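Local structure of uncharacterized protein (4ECO) at residues Ala26-Ile38 and Val75-Ser87. The protein is of unknown function but, as a leucine-rich repeat protein, probably binds other proteins. Residues are numbered along the deposited sequence; the frame is centred on the assembly and turned at random.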
loop_
_atom_site.group_PDB
_atom_site.type_symbol
_atom_site.label_atom_id
_atom_site.label_comp_id
_atom_site.label_asym_id
_atom_site.label_seq_id
_atom_site.Cartn_x
_atom_site.Cartn_y
_atom_site.Cartn_z
ATOM N N ALA A 26 40.783 -17.817 -20.008
ATOM C CA ALA A 26 40.390 -17.434 -18.645
ATOM C C ALA A 26 38.877 -17.277 -18.515
ATOM O O ALA A 26 38.224 -16.857 -19.468
ATOM C CB ALA A 26 41.074 -16.142 -18.255
ATOM N N GLU A 27 38.323 -17.594 -17.326
ATOM C CA GLU A 27 36.875 -17.596 -17.068
ATOM C C GLU A 27 36.234 -16.237 -17.253
ATOM O O GLU A 27 35.168 -16.162 -17.869
ATOM C CB GLU A 27 36.543 -18.127 -15.664
ATOM C CG GLU A 27 36.628 -19.645 -15.542
ATOM C CD GLU A 27 35.811 -20.465 -16.527
ATOM O OE1 GLU A 27 34.653 -20.080 -16.817
ATOM O OE2 GLU A 27 36.335 -21.496 -17.009
ATOM N N TYR A 28 36.880 -15.165 -16.782
ATOM C CA TYR A 28 36.307 -13.830 -16.923
ATOM C C TYR A 28 36.179 -13.461 -18.430
ATOM O O TYR A 28 35.191 -12.841 -18.813
ATOM C CB TYR A 28 37.120 -12.798 -16.128
ATOM C CG TYR A 28 38.411 -12.360 -16.774
ATOM C CD1 TYR A 28 39.565 -13.127 -16.662
ATOM C CD2 TYR A 28 38.489 -11.157 -17.473
ATOM C CE1 TYR A 28 40.759 -12.727 -17.260
ATOM C CE2 TYR A 28 39.681 -10.738 -18.057
ATOM C CZ TYR A 28 40.813 -11.530 -17.955
ATOM O OH TYR A 28 41.990 -11.118 -18.534
ATOM N N ILE A 29 37.115 -13.928 -19.281
ATOM C CA ILE A 29 37.050 -13.738 -20.733
ATOM C C ILE A 29 35.841 -14.561 -21.304
ATOM O O ILE A 29 35.055 -14.032 -22.103
ATOM C CB ILE A 29 38.413 -14.124 -21.383
ATOM C CG1 ILE A 29 39.571 -13.183 -20.924
ATOM C CG2 ILE A 29 38.334 -14.241 -22.916
ATOM C CD1 ILE A 29 39.571 -11.673 -21.447
ATOM N N LYS A 30 35.679 -15.830 -20.857
ATOM C CA LYS A 30 34.581 -16.705 -21.290
ATOM C C LYS A 30 33.209 -16.037 -20.987
ATOM O O LYS A 30 32.284 -16.132 -21.815
ATOM C CB LYS A 30 34.700 -18.093 -20.630
ATOM C CG LYS A 30 35.912 -18.909 -21.148
ATOM C CD LYS A 30 36.375 -20.083 -20.250
ATOM C CE LYS A 30 35.585 -21.381 -20.382
ATOM N NZ LYS A 30 34.454 -21.503 -19.407
ATOM N N ASP A 31 33.132 -15.293 -19.840
ATOM C CA ASP A 31 31.960 -14.544 -19.380
ATOM C C ASP A 31 31.582 -13.446 -20.326
ATOM O O ASP A 31 30.402 -13.156 -20.498
ATOM C CB ASP A 31 32.220 -13.897 -18.000
ATOM C CG ASP A 31 32.070 -14.781 -16.771
ATOM O OD1 ASP A 31 31.902 -16.024 -16.938
ATOM O OD2 ASP A 31 32.152 -14.241 -15.644
ATOM N N TYR A 32 32.603 -12.768 -20.865
ATOM C CA TYR A 32 32.457 -11.646 -21.783
ATOM C C TYR A 32 31.985 -12.142 -23.157
ATOM O O TYR A 32 31.184 -11.467 -23.812
ATOM C CB TYR A 32 33.774 -10.881 -21.894
ATOM C CG TYR A 32 34.309 -10.257 -20.614
ATOM C CD1 TYR A 32 33.497 -10.102 -19.486
ATOM C CD2 TYR A 32 35.603 -9.753 -20.554
ATOM C CE1 TYR A 32 33.999 -9.561 -18.304
ATOM C CE2 TYR A 32 36.101 -9.163 -19.393
ATOM C CZ TYR A 32 35.296 -9.066 -18.273
ATOM O OH TYR A 32 35.812 -8.454 -17.162
ATOM N N LEU A 33 32.423 -13.339 -23.573
ATOM C CA LEU A 33 31.947 -13.918 -24.826
ATOM C C LEU A 33 30.470 -14.295 -24.672
ATOM O O LEU A 33 29.708 -14.191 -25.647
ATOM C CB LEU A 33 32.792 -15.120 -25.243
ATOM C CG LEU A 33 34.286 -14.865 -25.380
ATOM C CD1 LEU A 33 35.042 -16.158 -25.543
ATOM C CD2 LEU A 33 34.598 -13.912 -26.522
ATOM N N ALA A 34 30.060 -14.673 -23.424
ATOM C CA ALA A 34 28.674 -14.959 -23.057
ATOM C C ALA A 34 27.858 -13.661 -23.090
ATOM O O ALA A 34 26.795 -13.635 -23.724
ATOM C CB ALA A 34 28.600 -15.614 -21.688
ATOM N N LEU A 35 28.387 -12.560 -22.491
ATOM C CA LEU A 35 27.730 -11.248 -22.519
ATOM C C LEU A 35 27.426 -10.802 -23.939
ATOM O O LEU A 35 26.293 -10.408 -24.216
ATOM C CB LEU A 35 28.578 -10.165 -21.838
ATOM C CG LEU A 35 28.593 -10.140 -20.317
ATOM C CD1 LEU A 35 29.419 -8.977 -19.827
ATOM C CD2 LEU A 35 27.191 -10.059 -19.746
ATOM N N LYS A 36 28.424 -10.895 -24.842
ATOM C CA LYS A 36 28.287 -10.505 -26.246
ATOM C C LYS A 36 27.257 -11.424 -26.967
ATOM O O LYS A 36 26.418 -10.933 -27.734
ATOM C CB LYS A 36 29.664 -10.532 -26.932
ATOM C CG LYS A 36 29.681 -10.360 -28.449
ATOM C CD LYS A 36 29.245 -9.011 -28.987
ATOM C CE LYS A 36 29.308 -9.090 -30.495
ATOM N NZ LYS A 36 28.788 -7.860 -31.136
ATOM N N GLU A 37 27.279 -12.726 -26.659
ATOM C CA GLU A 37 26.351 -13.667 -27.269
ATOM C C GLU A 37 24.895 -13.368 -26.792
ATOM O O GLU A 37 23.958 -13.422 -27.593
ATOM C CB GLU A 37 26.782 -15.104 -26.955
ATOM C CG GLU A 37 26.256 -16.110 -27.965
ATOM C CD GLU A 37 26.975 -17.444 -27.984
ATOM O OE1 GLU A 37 28.230 -17.450 -27.971
ATOM O OE2 GLU A 37 26.276 -18.483 -28.070
ATOM N N ILE A 38 24.738 -12.988 -25.507
ATOM C CA ILE A 38 23.454 -12.601 -24.911
ATOM C C ILE A 38 22.950 -11.326 -25.625
ATOM O O ILE A 38 21.805 -11.290 -26.067
ATOM C CB ILE A 38 23.606 -12.423 -23.370
ATOM C CG1 ILE A 38 23.636 -13.809 -22.697
ATOM C CG2 ILE A 38 22.489 -11.526 -22.768
ATOM C CD1 ILE A 38 24.281 -13.842 -21.316
ATOM N N VAL A 75 25.916 -3.961 -15.751
ATOM C CA VAL A 75 26.771 -5.103 -15.439
ATOM C C VAL A 75 27.760 -4.721 -14.363
ATOM O O VAL A 75 28.454 -3.721 -14.497
ATOM C CB VAL A 75 27.517 -5.670 -16.680
ATOM C CG1 VAL A 75 28.442 -6.823 -16.286
ATOM C CG2 VAL A 75 26.538 -6.108 -17.771
ATOM N N SER A 76 27.812 -5.541 -13.294
ATOM C CA SER A 76 28.766 -5.472 -12.191
ATOM C C SER A 76 29.756 -6.646 -12.292
ATOM O O SER A 76 29.377 -7.781 -12.624
ATOM C CB SER A 76 28.052 -5.492 -10.840
ATOM O OG SER A 76 27.549 -6.764 -10.462
ATOM N N LEU A 77 31.014 -6.360 -11.995
ATOM C CA LEU A 77 32.077 -7.361 -11.969
ATOM C C LEU A 77 32.664 -7.489 -10.564
ATOM O O LEU A 77 32.336 -6.704 -9.673
ATOM C CB LEU A 77 33.210 -7.008 -12.969
ATOM C CG LEU A 77 32.830 -6.560 -14.365
ATOM C CD1 LEU A 77 34.040 -6.206 -15.123
ATOM C CD2 LEU A 77 31.985 -7.624 -15.111
ATOM N N ASN A 78 33.520 -8.479 -10.363
ATOM C CA ASN A 78 34.261 -8.611 -9.118
ATOM C C ASN A 78 35.746 -8.289 -9.411
ATOM O O ASN A 78 36.091 -7.945 -10.556
ATOM C CB ASN A 78 34.069 -9.984 -8.468
ATOM C CG ASN A 78 34.535 -11.182 -9.243
ATOM O OD1 ASN A 78 35.501 -11.148 -9.999
ATOM N ND2 ASN A 78 33.903 -12.309 -8.976
ATOM N N SER A 79 36.615 -8.421 -8.393
ATOM C CA SER A 79 38.046 -8.126 -8.498
ATOM C C SER A 79 38.760 -9.007 -9.543
ATOM O O SER A 79 39.804 -8.604 -10.075
ATOM C CB SER A 79 38.715 -8.299 -7.147
ATOM O OG SER A 79 38.465 -9.604 -6.657
ATOM N N ASN A 80 38.183 -10.177 -9.867
ATOM C CA ASN A 80 38.771 -11.073 -10.854
ATOM C C ASN A 80 38.174 -10.850 -12.245
ATOM O O ASN A 80 38.558 -11.554 -13.187
ATOM C CB ASN A 80 38.597 -12.519 -10.416
ATOM C CG ASN A 80 39.363 -12.831 -9.153
ATOM O OD1 ASN A 80 38.770 -13.175 -8.132
ATOM N ND2 ASN A 80 40.698 -12.682 -9.180
ATOM N N GLY A 81 37.302 -9.840 -12.366
ATOM C CA GLY A 81 36.645 -9.457 -13.611
ATOM C C GLY A 81 35.492 -10.350 -14.024
ATOM O O GLY A 81 35.079 -10.318 -15.190
ATOM N N ARG A 82 34.957 -11.160 -13.084
ATOM C CA ARG A 82 33.834 -12.032 -13.402
ATOM C C ARG A 82 32.536 -11.287 -13.140
ATOM O O ARG A 82 32.478 -10.448 -12.233
ATOM C CB ARG A 82 33.903 -13.373 -12.667
ATOM C CG ARG A 82 34.924 -14.266 -13.363
ATOM C CD ARG A 82 34.695 -15.736 -13.150
ATOM N NE ARG A 82 33.557 -16.247 -13.909
ATOM C CZ ARG A 82 33.188 -17.521 -13.921
ATOM N NH1 ARG A 82 33.862 -18.421 -13.219
ATOM N NH2 ARG A 82 32.143 -17.907 -14.638
ATOM N N VAL A 83 31.512 -11.563 -13.988
ATOM C CA VAL A 83 30.187 -10.928 -13.969
ATOM C C VAL A 83 29.437 -11.384 -12.727
ATOM O O VAL A 83 29.216 -12.584 -12.574
ATOM C CB VAL A 83 29.371 -11.211 -15.262
ATOM C CG1 VAL A 83 27.995 -10.554 -15.186
ATOM C CG2 VAL A 83 30.116 -10.746 -16.506
ATOM N N THR A 84 29.050 -10.436 -11.848
ATOM C CA THR A 84 28.340 -10.772 -10.615
ATOM C C THR A 84 26.902 -10.229 -10.652
ATOM O O THR A 84 26.065 -10.654 -9.852
ATOM C CB THR A 84 29.103 -10.277 -9.371
ATOM O OG1 THR A 84 29.115 -8.850 -9.300
ATOM C CG2 THR A 84 30.508 -10.837 -9.292
ATOM N N GLY A 85 26.607 -9.367 -11.620
ATOM C CA GLY A 85 25.278 -8.788 -11.782
ATOM C C GLY A 85 24.996 -8.416 -13.209
ATOM O O GLY A 85 25.893 -8.003 -13.937
ATOM N N LEU A 86 23.763 -8.592 -13.631
ATOM C CA LEU A 86 23.373 -8.321 -15.012
ATOM C C LEU A 86 21.920 -7.878 -15.041
ATOM O O LEU A 86 21.020 -8.624 -14.620
ATOM C CB LEU A 86 23.617 -9.579 -15.892
ATOM C CG LEU A 86 22.925 -9.708 -17.255
ATOM C CD1 LEU A 86 23.162 -8.511 -18.112
ATOM C CD2 LEU A 86 23.425 -10.920 -18.002
ATOM N N SER A 87 21.694 -6.650 -15.539
ATOM C CA SER A 87 20.343 -6.103 -15.622
ATOM C C SER A 87 20.034 -5.591 -17.025
ATOM O O SER A 87 20.774 -4.767 -17.577
ATOM C CB SER A 87 20.148 -4.986 -14.609
ATOM O OG SER A 87 18.855 -4.424 -14.729
HETATM O O HOH W 1 30.159 -14.617 -13.872
#
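Arg82 meets Asp31 side-on, the two side chains crossing at about a right angle. Its NE gives a nearly straight bond to Asp31 OD2 (3.0 Å, 173°), in the guanidinium plane, while NH2 reaches the syn lone pair of Asp31 OD1 at 3.0 Å along a more bent path. The carboxylate is turned 52° from the guanidinium, so the pair is twisted rather than coplanar. Asp31 OD2 also accepts the backbone N of Val83 (3.2 Å), which arrives on the anti side and from the opposite face to NE; a water donates both to OD2 and to Val83 O. A bend at chi3 (74°) lays Arg82 alongside Glu27, whose CB packs over one guanidinium face; Glu27 OE1 lies well out of that plane and adds only a long charge pairing. Lys30 and Gln103 hold the Glu27 carboxylate, and Gln103 also donates to Asp31 OD1. An alanine in place of Arg82 would probably leave the buried Asp31 carboxylate without its countercharge and uncover the flank of Glu27. Further round the helix, Tyr32 OH makes a weak bond to Gly81 O (2.8 Å), with Leu77 CD2 and Val83 CG2 at the ring edge. Toward the helix C-terminus the contact turns apolar: Leu35 and Val83 meet tip to tip (CD1 to CG2, 3.8 Å), and Leu35 CD2 and Ile38 CD1 approach Leu86 CD2. Helix 27-41 thus packs, through its first turns, against the antiparallel hairpin of 75-77 and 83-87, whose second strand pairs in parallel with 109-111, consistent with an N-terminal cap closing the hydrophobic core of a leucine-rich repeat solenoid.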